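Local coordinates for protein 4'-phospho-dehydrooxetanocin synthase (Bacillus megaterium, PDB 5UL3) that catalyses the oxidative ring contraction of dAMP to an oxetane aldehyde in oxetanocin A biosynthesis, using cobalamin, a [4Fe-4S] cluster and S-adenosylmethionine, at residues A193-D198 and Q226-Y231; N186-K190 and D575-G579; R77-E81 and S91-I95; N82-R87 and K149-A153; C382-L386 and Y422-A426. Residue numbers count along the deposited sequence, not the author numbering.

Contact 1: residues A193-D198 and Q226-Y231; sequences AFEILD and QFFERY
This is an aromatic and ionic helix-to-helix contact in the cobalamin-binding Rossmann domain, joining helix 190-205 to the C-terminal end of helix 224-230. The local axes run 12.0 Å apart at -28°, nearly parallel, and side chains bridge the wide gap; CA atoms of F194 and F227 lie 8.4 Å apart, those of L197 and Y231 8.3 Å. F194 (chi1 -85°) presents its edge to the face of F227 (centroids 5.2 Å, planes 77°), while Y231 (chi1 -42°) turns its edge onto the face of F194 (5.3 Å, 86°). Two successive T-shaped pairs thus make an aromatic cluster between two helices that flank strand 212-216 in sequence, as expected of consecutive alpha/beta units. L197 CB lies 3.9 Å from the centroid of the Y231 ring, a CH-pi contact, and L197 CD1 is 4.3 Å from F227 CD2. Y231 has left the helix (phi/psi -128/86), and its OH donates to D198 OD1 at 2.8 Å. At the more exposed margin R230, extended (ttt), forms a two-pronged salt bridge with D198 (chi1 m): NE to OD1 2.9 Å, NH2 to OD2 2.7 Å. The R230 CD methylene also meets F194 CD2 at 3.5 Å.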
# COMPACT_ATOMS: atom_id res chain seq x y z
N ALA A 193 12.46 -5.77 14.20
CA ALA A 193 12.88 -7.04 13.63
C ALA A 193 14.05 -7.63 14.41
O ALA A 193 14.06 -8.83 14.70
CB ALA A 193 13.27 -6.86 12.16
N PHE A 194 15.06 -6.82 14.71
CA PHE A 194 16.24 -7.34 15.39
C PHE A 194 15.89 -7.83 16.80
O PHE A 194 16.41 -8.85 17.24
CB PHE A 194 17.35 -6.30 15.46
CG PHE A 194 18.21 -6.24 14.22
CD1 PHE A 194 17.69 -6.56 12.98
CD2 PHE A 194 19.54 -5.87 14.31
CE1 PHE A 194 18.49 -6.49 11.83
CE2 PHE A 194 20.35 -5.81 13.18
CZ PHE A 194 19.83 -6.12 11.94
N GLU A 195 15.02 -7.11 17.49
CA GLU A 195 14.58 -7.54 18.82
C GLU A 195 13.87 -8.89 18.75
O GLU A 195 14.12 -9.78 19.57
CB GLU A 195 13.66 -6.50 19.45
CG GLU A 195 14.35 -5.20 19.85
CD GLU A 195 13.43 -4.28 20.64
OE1 GLU A 195 12.50 -4.80 21.30
OE2 GLU A 195 13.65 -3.05 20.62
N ILE A 196 12.96 -9.05 17.79
CA ILE A 196 12.22 -10.30 17.67
C ILE A 196 13.15 -11.42 17.24
O ILE A 196 13.10 -12.53 17.79
CB ILE A 196 11.03 -10.14 16.71
CG1 ILE A 196 10.02 -9.14 17.28
CG2 ILE A 196 10.36 -11.49 16.46
CD1 ILE A 196 8.95 -8.72 16.29
N LEU A 197 14.03 -11.16 16.26
CA LEU A 197 15.00 -12.17 15.82
C LEU A 197 15.92 -12.57 16.97
O LEU A 197 16.22 -13.76 17.14
CB LEU A 197 15.81 -11.64 14.63
CG LEU A 197 15.00 -11.63 13.32
CD1 LEU A 197 15.72 -10.85 12.21
CD2 LEU A 197 14.71 -13.07 12.88
N ASP A 198 16.40 -11.60 17.74
CA ASP A 198 17.24 -11.91 18.91
C ASP A 198 16.56 -12.94 19.81
O ASP A 198 17.17 -13.95 20.18
CB ASP A 198 17.55 -10.64 19.70
CG ASP A 198 18.61 -9.76 19.04
OD1 ASP A 198 19.23 -10.15 18.01
OD2 ASP A 198 18.83 -8.66 19.56
N GLN A 226 23.36 -6.28 6.51
CA GLN A 226 23.16 -5.93 7.91
C GLN A 226 22.46 -7.05 8.66
O GLN A 226 22.71 -7.25 9.86
CB GLN A 226 22.37 -4.63 8.04
CG GLN A 226 23.22 -3.36 8.13
CD GLN A 226 23.44 -2.70 6.77
OE1 GLN A 226 23.16 -3.29 5.73
NE2 GLN A 226 23.95 -1.46 6.79
N PHE A 227 21.59 -7.80 7.98
CA PHE A 227 20.93 -8.94 8.62
C PHE A 227 21.87 -10.13 8.73
O PHE A 227 21.90 -10.80 9.77
CB PHE A 227 19.67 -9.32 7.84
CG PHE A 227 18.51 -8.39 8.06
CD1 PHE A 227 18.41 -7.21 7.34
CD2 PHE A 227 17.54 -8.68 9.00
CE1 PHE A 227 17.34 -6.35 7.55
CE2 PHE A 227 16.47 -7.83 9.20
CZ PHE A 227 16.38 -6.66 8.48
N PHE A 228 22.66 -10.41 7.69
CA PHE A 228 23.56 -11.55 7.72
C PHE A 228 24.68 -11.34 8.75
O PHE A 228 25.17 -12.31 9.34
CB PHE A 228 24.16 -11.80 6.34
CG PHE A 228 23.17 -12.29 5.31
CD1 PHE A 228 22.16 -13.17 5.65
CD2 PHE A 228 23.26 -11.86 3.99
CE1 PHE A 228 21.25 -13.62 4.70
CE2 PHE A 228 22.35 -12.30 3.03
CZ PHE A 228 21.34 -13.18 3.39
N GLU A 229 25.07 -10.09 8.98
CA GLU A 229 26.14 -9.82 9.93
C GLU A 229 25.75 -10.26 11.34
O GLU A 229 26.57 -10.83 12.07
CB GLU A 229 26.47 -8.33 9.89
CG GLU A 229 27.40 -7.83 10.96
CD GLU A 229 27.63 -6.34 10.83
OE1 GLU A 229 27.03 -5.73 9.91
OE2 GLU A 229 28.40 -5.77 11.64
N ARG A 230 24.50 -10.04 11.72
CA ARG A 230 24.03 -10.41 13.05
C ARG A 230 23.43 -11.81 13.10
O ARG A 230 23.53 -12.49 14.13
CB ARG A 230 23.02 -9.36 13.53
CG ARG A 230 22.51 -9.57 14.94
CD ARG A 230 21.70 -8.37 15.39
NE ARG A 230 21.23 -8.49 16.77
CZ ARG A 230 21.92 -8.08 17.83
NH1 ARG A 230 23.11 -7.51 17.67
NH2 ARG A 230 21.42 -8.23 19.05
N TYR A 231 22.82 -12.28 12.01
CA TYR A 231 22.18 -13.60 11.95
C TYR A 231 22.71 -14.33 10.73
O TYR A 231 22.09 -14.30 9.66
CB TYR A 231 20.66 -13.48 11.90
CG TYR A 231 20.10 -12.44 12.82
CD1 TYR A 231 19.95 -12.69 14.18
CD2 TYR A 231 19.72 -11.20 12.34
CE1 TYR A 231 19.44 -11.74 15.02
CE2 TYR A 231 19.21 -10.23 13.18
CZ TYR A 231 19.07 -10.51 14.53
OH TYR A 231 18.56 -9.56 15.37

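Contact 2: residues N186-K190 and D575-G579; sequences NFGQK and DMNMG
Two irregular loops meet here: N186-K190, and D575-G579 between helix 551-563 and strand 580-581, some 385 residues further on. CA of F187 lies 5.3 Å from that of M578 and CA of K190 5.2 Å from that of N577. N186-Q189 forms a type II beta turn, closed by Q189 N to N186 O at 3.0 Å, with F187 (phi/psi -45/132) and G188 (81/4, a positive phi that favours glycine) at its corners. Q189 (m, t) takes a bond from N186 N to its OE1 at 2.7 Å, and N186 OD1 accepts from F187 N at 2.9 Å. This loop follows strand 180-184, in the parallel part of the Rossmann sheet, and leads into helix 190-205 with Q189 at the N-cap position; the F187 side chain belongs to the cobalamin pocket. N577 supplies both cross-loop hydrogen bonds: its O accepts from G188 N at 3.1 Å, and its side chain (chi1 t) places OD1 3.1 Å from K190 N. D575, also t, accepts from N577 N through OD1 (3.1 Å), an Asx turn. M578, all m, curls back so that its CE reaches F187 CB at 4.2 Å. M576 (chi1 t, chi2 -121°) lays CE 3.4 Å from CB of K190, whose all-t chain leads its amine away from 575-579. The F187 ring (chi1 m) presents its edge to M578, F187 CE1 being 3.3 Å from M578 O.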
# COMPACT_ATOMS: atom_id res chain seq x y z
N ASN A 186 9.27 -4.18 7.18
CA ASN A 186 8.96 -3.02 6.37
C ASN A 186 9.76 -1.81 6.85
O ASN A 186 10.48 -1.88 7.85
CB ASN A 186 7.46 -2.73 6.41
CG ASN A 186 6.93 -2.33 5.07
OD1 ASN A 186 7.62 -1.66 4.30
ND2 ASN A 186 5.73 -2.78 4.74
N PHE A 187 9.63 -0.70 6.11
CA PHE A 187 10.27 0.57 6.48
C PHE A 187 10.08 0.87 7.96
O PHE A 187 8.97 0.80 8.48
CB PHE A 187 9.68 1.72 5.65
CG PHE A 187 10.02 1.65 4.19
CD1 PHE A 187 11.27 2.06 3.74
CD2 PHE A 187 9.09 1.20 3.27
CE1 PHE A 187 11.59 2.00 2.39
CE2 PHE A 187 9.41 1.15 1.91
CZ PHE A 187 10.66 1.55 1.48
N GLY A 188 11.18 1.24 8.61
CA GLY A 188 11.14 1.66 10.00
C GLY A 188 11.10 0.54 11.01
O GLY A 188 10.99 0.82 12.21
N GLN A 189 11.18 -0.71 10.57
CA GLN A 189 10.99 -1.85 11.46
C GLN A 189 12.28 -2.61 11.75
O GLN A 189 12.22 -3.72 12.28
CB GLN A 189 9.95 -2.81 10.86
CG GLN A 189 8.55 -2.21 10.79
CD GLN A 189 7.57 -3.08 10.02
OE1 GLN A 189 7.93 -4.13 9.49
NE2 GLN A 189 6.32 -2.64 9.98
N LYS A 190 13.45 -2.05 11.39
CA LYS A 190 14.71 -2.75 11.66
C LYS A 190 14.86 -3.09 13.14
O LYS A 190 15.17 -4.24 13.49
CB LYS A 190 15.90 -1.91 11.22
CG LYS A 190 17.22 -2.49 11.77
CD LYS A 190 18.36 -1.50 11.77
CE LYS A 190 19.60 -2.11 12.44
NZ LYS A 190 20.66 -1.09 12.67
N ASP A 575 20.77 4.23 4.38
CA ASP A 575 20.16 3.81 5.63
C ASP A 575 19.47 2.47 5.42
O ASP A 575 18.62 2.33 4.53
CB ASP A 575 19.16 4.85 6.13
CG ASP A 575 18.51 4.46 7.45
OD1 ASP A 575 19.03 3.55 8.13
OD2 ASP A 575 17.49 5.07 7.81
N MET A 576 19.85 1.48 6.23
CA MET A 576 19.26 0.15 6.13
C MET A 576 17.81 0.14 6.61
O MET A 576 16.94 -0.50 6.00
CB MET A 576 20.12 -0.82 6.93
CG MET A 576 19.79 -2.27 6.82
SD MET A 576 19.37 -2.97 8.41
CE MET A 576 17.61 -2.68 8.34
N ASN A 577 17.54 0.86 7.70
CA ASN A 577 16.20 0.88 8.29
C ASN A 577 15.18 1.59 7.40
O ASN A 577 14.00 1.22 7.40
CB ASN A 577 16.29 1.55 9.67
CG ASN A 577 14.94 1.75 10.32
OD1 ASN A 577 14.19 0.80 10.53
ND2 ASN A 577 14.62 3.00 10.65
N MET A 578 15.61 2.59 6.62
CA MET A 578 14.70 3.33 5.76
C MET A 578 14.93 3.07 4.28
O MET A 578 14.25 3.67 3.44
CB MET A 578 14.78 4.83 6.06
CG MET A 578 14.25 5.21 7.44
SD MET A 578 12.57 4.60 7.77
CE MET A 578 11.62 5.39 6.47
N GLY A 579 15.88 2.19 3.94
CA GLY A 579 16.11 1.84 2.54
C GLY A 579 16.42 3.02 1.64
O GLY A 579 16.05 2.99 0.46

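Contact 3: residues R77-E81 and S91-I95; sequences RDLRE and SWYEI
R80 buries the most surface here, lying in a short 3-10 turn (79-81) that faces the irregular chain of S91-I95; its CA comes 6.3 Å from that of Y93. With chi1 m, chi2 t and chi3 m, the R80 side chain runs across the Y93 ring: CB sits 4.1 Å from the ring centroid and 19° off its normal, a CH-pi contact. Beyond the ring, R80 NH1 donates to E94 O at 2.8 Å and, more weakly, to I95 O at 3.0 Å. The other side of the guanidinium is held by D78 (chi1 t), with R80 NE to D78 OD2 at 2.8 Å and R80 NH2 to D78 OD2 at 3.0 Å. D78 OD1 also accepts from R80 N at 3.1 Å, an Asx turn. W92 (chi1 p) packs beside Y93 on the same turn: CZ2 lies 3.5 Å from L79 O, and CH2 is 4.0 Å from L79 CG. One water links W92 NE1 (2.9 Å) to R80 O (3.0 Å). Both loops lie between strands 69-73 and 102-106 of the antiparallel N-terminal sheet, joined through helix 83-88, whose L85 packs on L79 and W92. The R80 charge is thus balanced by D78 within its own segment, so R80 meets neutral partners in 91-95: two backbone carbonyls and an aromatic face, with the W92 indole covering L79.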
# COMPACT_ATOMS: atom_id res chain seq x y z
N ARG A 77 -15.44 -28.17 -4.01
CA ARG A 77 -14.71 -28.37 -5.25
C ARG A 77 -14.52 -29.86 -5.51
O ARG A 77 -14.33 -30.64 -4.57
CB ARG A 77 -13.34 -27.66 -5.22
CG ARG A 77 -12.68 -27.61 -6.59
CD ARG A 77 -11.48 -26.68 -6.66
NE ARG A 77 -10.30 -27.27 -6.04
CZ ARG A 77 -9.07 -26.75 -6.14
NH1 ARG A 77 -8.04 -27.34 -5.56
NH2 ARG A 77 -8.88 -25.63 -6.83
N ASP A 78 -14.59 -30.22 -6.78
CA ASP A 78 -14.26 -31.57 -7.25
C ASP A 78 -12.95 -32.02 -6.63
O ASP A 78 -11.91 -31.38 -6.79
CB ASP A 78 -14.16 -31.56 -8.78
CG ASP A 78 -13.94 -32.97 -9.38
OD1 ASP A 78 -13.89 -33.96 -8.64
OD2 ASP A 78 -13.81 -33.05 -10.62
N LEU A 79 -13.02 -33.13 -5.89
CA LEU A 79 -11.84 -33.69 -5.24
C LEU A 79 -10.72 -34.01 -6.24
O LEU A 79 -9.54 -34.03 -5.87
CB LEU A 79 -12.24 -34.94 -4.48
CG LEU A 79 -11.34 -35.50 -3.40
CD1 LEU A 79 -11.03 -34.41 -2.41
CD2 LEU A 79 -12.10 -36.64 -2.72
N ARG A 80 -11.06 -34.26 -7.50
CA ARG A 80 -10.03 -34.57 -8.48
C ARG A 80 -9.05 -33.42 -8.68
O ARG A 80 -7.95 -33.63 -9.19
CB ARG A 80 -10.67 -34.99 -9.80
CG ARG A 80 -11.60 -36.21 -9.63
CD ARG A 80 -12.26 -36.63 -10.94
NE ARG A 80 -12.96 -35.51 -11.57
CZ ARG A 80 -13.42 -35.51 -12.82
NH1 ARG A 80 -13.24 -36.58 -13.59
NH2 ARG A 80 -14.04 -34.45 -13.30
N GLU A 81 -9.41 -32.20 -8.27
CA GLU A 81 -8.51 -31.06 -8.40
C GLU A 81 -7.64 -30.84 -7.16
O GLU A 81 -6.85 -29.89 -7.14
CB GLU A 81 -9.31 -29.79 -8.71
CG GLU A 81 -10.06 -29.86 -10.03
CD GLU A 81 -11.02 -28.70 -10.23
OE1 GLU A 81 -10.72 -27.58 -9.76
OE2 GLU A 81 -12.08 -28.92 -10.86
N SER A 91 -2.50 -40.25 -10.70
CA SER A 91 -3.57 -40.94 -11.41
C SER A 91 -4.53 -41.63 -10.46
O SER A 91 -5.05 -42.70 -10.78
CB SER A 91 -3.03 -41.97 -12.41
OG SER A 91 -2.26 -41.36 -13.43
N TRP A 92 -4.80 -41.05 -9.29
CA TRP A 92 -5.69 -41.77 -8.39
C TRP A 92 -7.13 -41.79 -8.88
O TRP A 92 -7.89 -42.70 -8.51
CB TRP A 92 -5.63 -41.20 -6.96
CG TRP A 92 -6.23 -39.83 -6.80
CD1 TRP A 92 -5.57 -38.63 -6.85
CD2 TRP A 92 -7.61 -39.52 -6.52
NE1 TRP A 92 -6.46 -37.60 -6.65
CE2 TRP A 92 -7.71 -38.12 -6.43
CE3 TRP A 92 -8.76 -40.30 -6.35
CZ2 TRP A 92 -8.93 -37.46 -6.18
CZ3 TRP A 92 -9.98 -39.64 -6.09
CH2 TRP A 92 -10.04 -38.24 -6.02
N TYR A 93 -7.52 -40.83 -9.71
CA TYR A 93 -8.94 -40.61 -10.00
C TYR A 93 -9.29 -40.98 -11.44
O TYR A 93 -8.41 -41.18 -12.29
CB TYR A 93 -9.30 -39.14 -9.75
CG TYR A 93 -8.46 -38.20 -10.57
CD1 TYR A 93 -8.87 -37.81 -11.83
CD2 TYR A 93 -7.26 -37.71 -10.08
CE1 TYR A 93 -8.10 -36.97 -12.59
CE2 TYR A 93 -6.48 -36.85 -10.83
CZ TYR A 93 -6.92 -36.48 -12.09
OH TYR A 93 -6.15 -35.63 -12.85
N GLU A 94 -10.59 -41.07 -11.71
CA GLU A 94 -11.09 -41.34 -13.06
C GLU A 94 -11.31 -40.02 -13.80
O GLU A 94 -12.05 -39.15 -13.32
CB GLU A 94 -12.40 -42.13 -13.00
CG GLU A 94 -12.28 -43.49 -12.35
CD GLU A 94 -13.64 -44.08 -12.04
OE1 GLU A 94 -14.55 -43.29 -11.68
OE2 GLU A 94 -13.81 -45.31 -12.15
N ILE A 95 -10.66 -39.88 -14.96
CA ILE A 95 -10.73 -38.64 -15.73
C ILE A 95 -12.14 -38.36 -16.22
O ILE A 95 -12.53 -37.20 -16.42
CB ILE A 95 -9.72 -38.69 -16.91
CG1 ILE A 95 -8.29 -38.80 -16.39
CG2 ILE A 95 -9.85 -37.47 -17.81
CD1 ILE A 95 -7.24 -38.51 -17.45
O HOH W 1 -6.16 -34.79 -7.12

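Contact 4: residues N82-R87 and K149-A153; sequences NPLLMR and KEQLA. With EDO (1,2-ethanediol), chain N.
N82 opens the helix as its N-cap: with chi1 t, its OD1 accepts from L85 N at 3.0 Å and weakly from L84 N at 2.9 Å. P83 wedges against the turn that ends helix 138-149, its CG 3.4 Å from K149 O; its CA is 5.9 Å from that of E150. That turn closes in a Schellman motif, Q151 taking positive phi (52/48). L84 (chi1 t) packs CD1 3.8 Å from Q151 O. R87 (m, t, m) reaches across: NH1 and NH2 both donate to E150 O, at 2.9 and 3.0 Å, while L152 CD2 covers one guanidinium face, 3.7 Å from CZ. R87 NH1 also makes a long, water-bridged salt bridge to E150 OE1 (3.9 Å), and a 1,2-ethanediol, probably from the crystallisation liquor, donates to E150 at 2.8 Å (O2 to OE1, O1 to OE2). Q151 OE1 and N82 ND2 meet Y62 OH on strand 60-64, L84 reaches helix 109-115 and L152 packs on helix 242-252, helix 83-88 joining the N-terminal and Rossmann domains.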
# COMPACT_ATOMS: atom_id res chain seq x y z
N ASN A 82 -7.77 -31.67 -6.14
CA ASN A 82 -7.02 -31.51 -4.89
C ASN A 82 -5.52 -31.65 -5.14
O ASN A 82 -5.07 -32.70 -5.64
CB ASN A 82 -7.54 -32.57 -3.90
CG ASN A 82 -6.86 -32.53 -2.55
OD1 ASN A 82 -5.64 -32.48 -2.45
ND2 ASN A 82 -7.66 -32.59 -1.50
N PRO A 83 -4.71 -30.64 -4.81
CA PRO A 83 -3.29 -30.67 -5.20
C PRO A 83 -2.47 -31.61 -4.34
O PRO A 83 -1.45 -32.13 -4.80
CB PRO A 83 -2.85 -29.20 -5.02
CG PRO A 83 -3.72 -28.71 -3.87
CD PRO A 83 -5.07 -29.40 -4.09
N LEU A 84 -2.90 -31.81 -3.09
CA LEU A 84 -2.18 -32.73 -2.21
C LEU A 84 -2.36 -34.16 -2.70
O LEU A 84 -1.39 -34.92 -2.79
CB LEU A 84 -2.66 -32.60 -0.77
CG LEU A 84 -1.90 -33.44 0.26
CD1 LEU A 84 -1.92 -32.72 1.61
CD2 LEU A 84 -2.51 -34.86 0.44
N LEU A 85 -3.60 -34.54 -3.01
CA LEU A 85 -3.82 -35.89 -3.53
C LEU A 85 -3.09 -36.09 -4.85
O LEU A 85 -2.55 -37.18 -5.11
CB LEU A 85 -5.32 -36.16 -3.71
CG LEU A 85 -6.15 -36.17 -2.42
CD1 LEU A 85 -7.64 -36.31 -2.73
CD2 LEU A 85 -5.69 -37.26 -1.45
N MET A 86 -3.04 -35.04 -5.68
CA MET A 86 -2.37 -35.15 -6.97
C MET A 86 -0.86 -35.35 -6.81
O MET A 86 -0.25 -36.10 -7.57
CB MET A 86 -2.66 -33.91 -7.82
CG MET A 86 -2.20 -34.05 -9.26
SD MET A 86 -2.65 -32.60 -10.21
CE MET A 86 -4.44 -32.67 -10.10
N ARG A 87 -0.25 -34.69 -5.82
CA ARG A 87 1.16 -34.93 -5.55
C ARG A 87 1.39 -36.36 -5.06
O ARG A 87 2.41 -36.98 -5.40
CB ARG A 87 1.69 -33.93 -4.52
CG ARG A 87 1.76 -32.52 -5.03
CD ARG A 87 2.49 -31.59 -4.04
NE ARG A 87 1.83 -31.47 -2.74
CZ ARG A 87 0.94 -30.52 -2.43
NH1 ARG A 87 0.56 -29.62 -3.34
NH2 ARG A 87 0.43 -30.49 -1.21
N LYS A 149 -4.02 -23.09 -0.07
CA LYS A 149 -4.66 -23.60 -1.28
C LYS A 149 -3.85 -24.73 -1.89
O LYS A 149 -4.43 -25.72 -2.35
CB LYS A 149 -4.86 -22.48 -2.30
CG LYS A 149 -5.53 -22.98 -3.59
CD LYS A 149 -5.81 -21.81 -4.57
CE LYS A 149 -6.62 -22.30 -5.80
NZ LYS A 149 -7.53 -21.23 -6.33
N GLU A 150 -2.53 -24.63 -1.86
CA GLU A 150 -1.68 -25.74 -2.32
C GLU A 150 -1.60 -26.88 -1.30
O GLU A 150 -1.01 -27.92 -1.60
CB GLU A 150 -0.28 -25.21 -2.62
CG GLU A 150 -0.23 -24.29 -3.84
CD GLU A 150 -0.39 -25.05 -5.15
OE1 GLU A 150 -0.14 -26.27 -5.20
OE2 GLU A 150 -0.78 -24.39 -6.14
N GLN A 151 -2.19 -26.69 -0.12
CA GLN A 151 -2.16 -27.64 0.98
C GLN A 151 -0.74 -28.07 1.31
O GLN A 151 -0.43 -29.25 1.46
CB GLN A 151 -3.08 -28.84 0.70
CG GLN A 151 -4.48 -28.40 0.26
CD GLN A 151 -5.55 -29.49 0.37
OE1 GLN A 151 -5.34 -30.51 1.01
NE2 GLN A 151 -6.68 -29.27 -0.27
N LEU A 152 0.14 -27.07 1.42
CA LEU A 152 1.55 -27.31 1.69
C LEU A 152 1.91 -27.20 3.17
O LEU A 152 2.92 -27.79 3.58
CB LEU A 152 2.42 -26.31 0.89
CG LEU A 152 2.39 -26.49 -0.64
CD1 LEU A 152 3.10 -25.32 -1.31
CD2 LEU A 152 3.01 -27.81 -1.08
N ALA A 153 1.13 -26.49 3.97
CA ALA A 153 1.50 -26.24 5.35
C ALA A 153 0.26 -25.79 6.11
O ALA A 153 -0.69 -25.27 5.53
CB ALA A 153 2.59 -25.17 5.49
C1 EDO N . -0.14 -25.40 -9.61
O1 EDO N . -1.02 -24.47 -8.96
C2 EDO N . -0.57 -26.81 -9.23
O2 EDO N . -0.88 -26.86 -7.83
O HOH W 2 1.07 -29.07 -6.23

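Contact 5: residues C382-L386 and Y422-A426; sequences CEGLL and YCALA
Helices 374-386 and 410-426 lie side by side with their local axes 8.9 Å apart and crossing at 23°, N-to-C directions nearly parallel. The closest backbone approach, 5.4 Å between the CA atoms of C382 and A426, is possible because both residues are small and their CA-to-CB bonds face the opposite helix: C382 CB rests 3.8 Å from A426 CB. Next to this point, the C382 sulfur (chi1 m) dips between Y422 and C423, its SG 3.6 Å from C423 CA and 4.0 Å from C423 SG, while C382 CB meets Y422 CB at 3.9 Å. A426 CB is the reciprocal bump: it fills the hollow bordered by C382, L385 and L386, 4.1 Å from L385 CB and 4.3 Å from L386 CG. The larger L386 (m, t) leans over the final turn of the second helix, with CD2 3.4 Å from L425 O and 3.9 Å from A426 CA. Toward the N-terminal end of this second segment, the Y422 ring (chi1 -92°) stands beside the first helix, its edge near C382 CB; E383 CG approaches Y422 CE2 at 3.9 Å and L386 CD1 approaches Y422 CD2 at 4.4 Å. The two helices follow strands 357-360 and 393-398, consecutive parallel strands of one sheet, and their parallel pairing is that of successive beta-alpha units in the partial TIM barrel of radical SAM enzymes.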
# COMPACT_ATOMS: atom_id res chain seq x y z
N CYS A 382 -15.66 -3.83 -13.50
CA CYS A 382 -16.68 -2.86 -13.10
C CYS A 382 -18.08 -3.39 -13.36
O CYS A 382 -18.98 -3.20 -12.53
CB CYS A 382 -16.46 -1.55 -13.85
SG CYS A 382 -14.99 -0.65 -13.31
N GLU A 383 -18.29 -4.05 -14.50
CA GLU A 383 -19.59 -4.64 -14.79
C GLU A 383 -19.95 -5.69 -13.75
O GLU A 383 -21.11 -5.79 -13.35
CB GLU A 383 -19.62 -5.24 -16.20
CG GLU A 383 -19.72 -4.19 -17.29
CD GLU A 383 -19.90 -4.78 -18.69
OE1 GLU A 383 -19.35 -5.86 -18.98
OE2 GLU A 383 -20.60 -4.14 -19.51
N GLY A 384 -18.96 -6.47 -13.31
CA GLY A 384 -19.20 -7.43 -12.25
C GLY A 384 -19.59 -6.78 -10.93
O GLY A 384 -20.49 -7.26 -10.23
N LEU A 385 -18.92 -5.68 -10.57
CA LEU A 385 -19.26 -4.96 -9.35
C LEU A 385 -20.67 -4.38 -9.44
O LEU A 385 -21.40 -4.32 -8.44
CB LEU A 385 -18.24 -3.85 -9.09
CG LEU A 385 -16.86 -4.33 -8.64
CD1 LEU A 385 -15.89 -3.16 -8.48
CD2 LEU A 385 -16.98 -5.08 -7.32
N LEU A 386 -21.06 -3.93 -10.64
CA LEU A 386 -22.36 -3.32 -10.82
C LEU A 386 -23.48 -4.34 -10.74
O LEU A 386 -24.64 -3.96 -10.55
CB LEU A 386 -22.38 -2.56 -12.15
CG LEU A 386 -21.53 -1.28 -12.17
CD1 LEU A 386 -21.34 -0.77 -13.60
CD2 LEU A 386 -22.17 -0.21 -11.29
N TYR A 422 -16.68 3.86 -16.20
CA TYR A 422 -17.10 2.61 -15.57
C TYR A 422 -16.52 2.47 -14.17
O TYR A 422 -17.19 1.96 -13.27
CB TYR A 422 -16.70 1.41 -16.43
CG TYR A 422 -17.79 0.98 -17.40
CD1 TYR A 422 -17.91 1.58 -18.63
CD2 TYR A 422 -18.71 0.01 -17.05
CE1 TYR A 422 -18.91 1.22 -19.51
CE2 TYR A 422 -19.72 -0.37 -17.92
CZ TYR A 422 -19.81 0.24 -19.16
OH TYR A 422 -20.79 -0.12 -20.05
N CYS A 423 -15.26 2.89 -13.98
CA CYS A 423 -14.69 2.88 -12.63
C CYS A 423 -15.51 3.75 -11.69
O CYS A 423 -15.83 3.35 -10.57
CB CYS A 423 -13.24 3.35 -12.66
SG CYS A 423 -12.12 2.15 -13.39
N ALA A 424 -15.85 4.97 -12.13
CA ALA A 424 -16.68 5.83 -11.29
C ALA A 424 -18.03 5.19 -10.99
O ALA A 424 -18.50 5.20 -9.84
CB ALA A 424 -16.87 7.19 -11.97
N LEU A 425 -18.68 4.64 -12.01
CA LEU A 425 -19.98 4.00 -11.81
C LEU A 425 -19.89 2.87 -10.79
O LEU A 425 -20.81 2.67 -9.99
CB LEU A 425 -20.53 3.45 -13.13
CG LEU A 425 -20.96 4.46 -14.19
CD1 LEU A 425 -21.38 3.73 -15.46
CD2 LEU A 425 -22.11 5.30 -13.66
N ALA A 426 -18.78 2.12 -10.81
CA ALA A 426 -18.67 0.97 -9.93
C ALA A 426 -18.19 1.32 -8.53
O ALA A 426 -18.10 0.42 -7.68
CB ALA A 426 -17.72 -0.07 -10.55

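The five contacts fall into three regions; contact 3 is the one surface contact, the other four being partly buried. Contacts 1 and 2 share helix 190-205 and its leading loop, contact 2 joining it to the late loop 575-579, and they touch, M576 packing on Q226 and F227; the first combines rings and a salt bridge between helices, the second backbone hydrogen bonds between loops beside the cobalamin. Contacts 3 and 4 also touch, W92 and L79 meeting L85, and alternate along the chain around helix 83-88. Contact 4 spans two domains, yet in both an arginine donates to backbone carbonyls. Contact 5, about 46 Å from contact 1 between centres, is mainly small-residue apolar packing on the barrel.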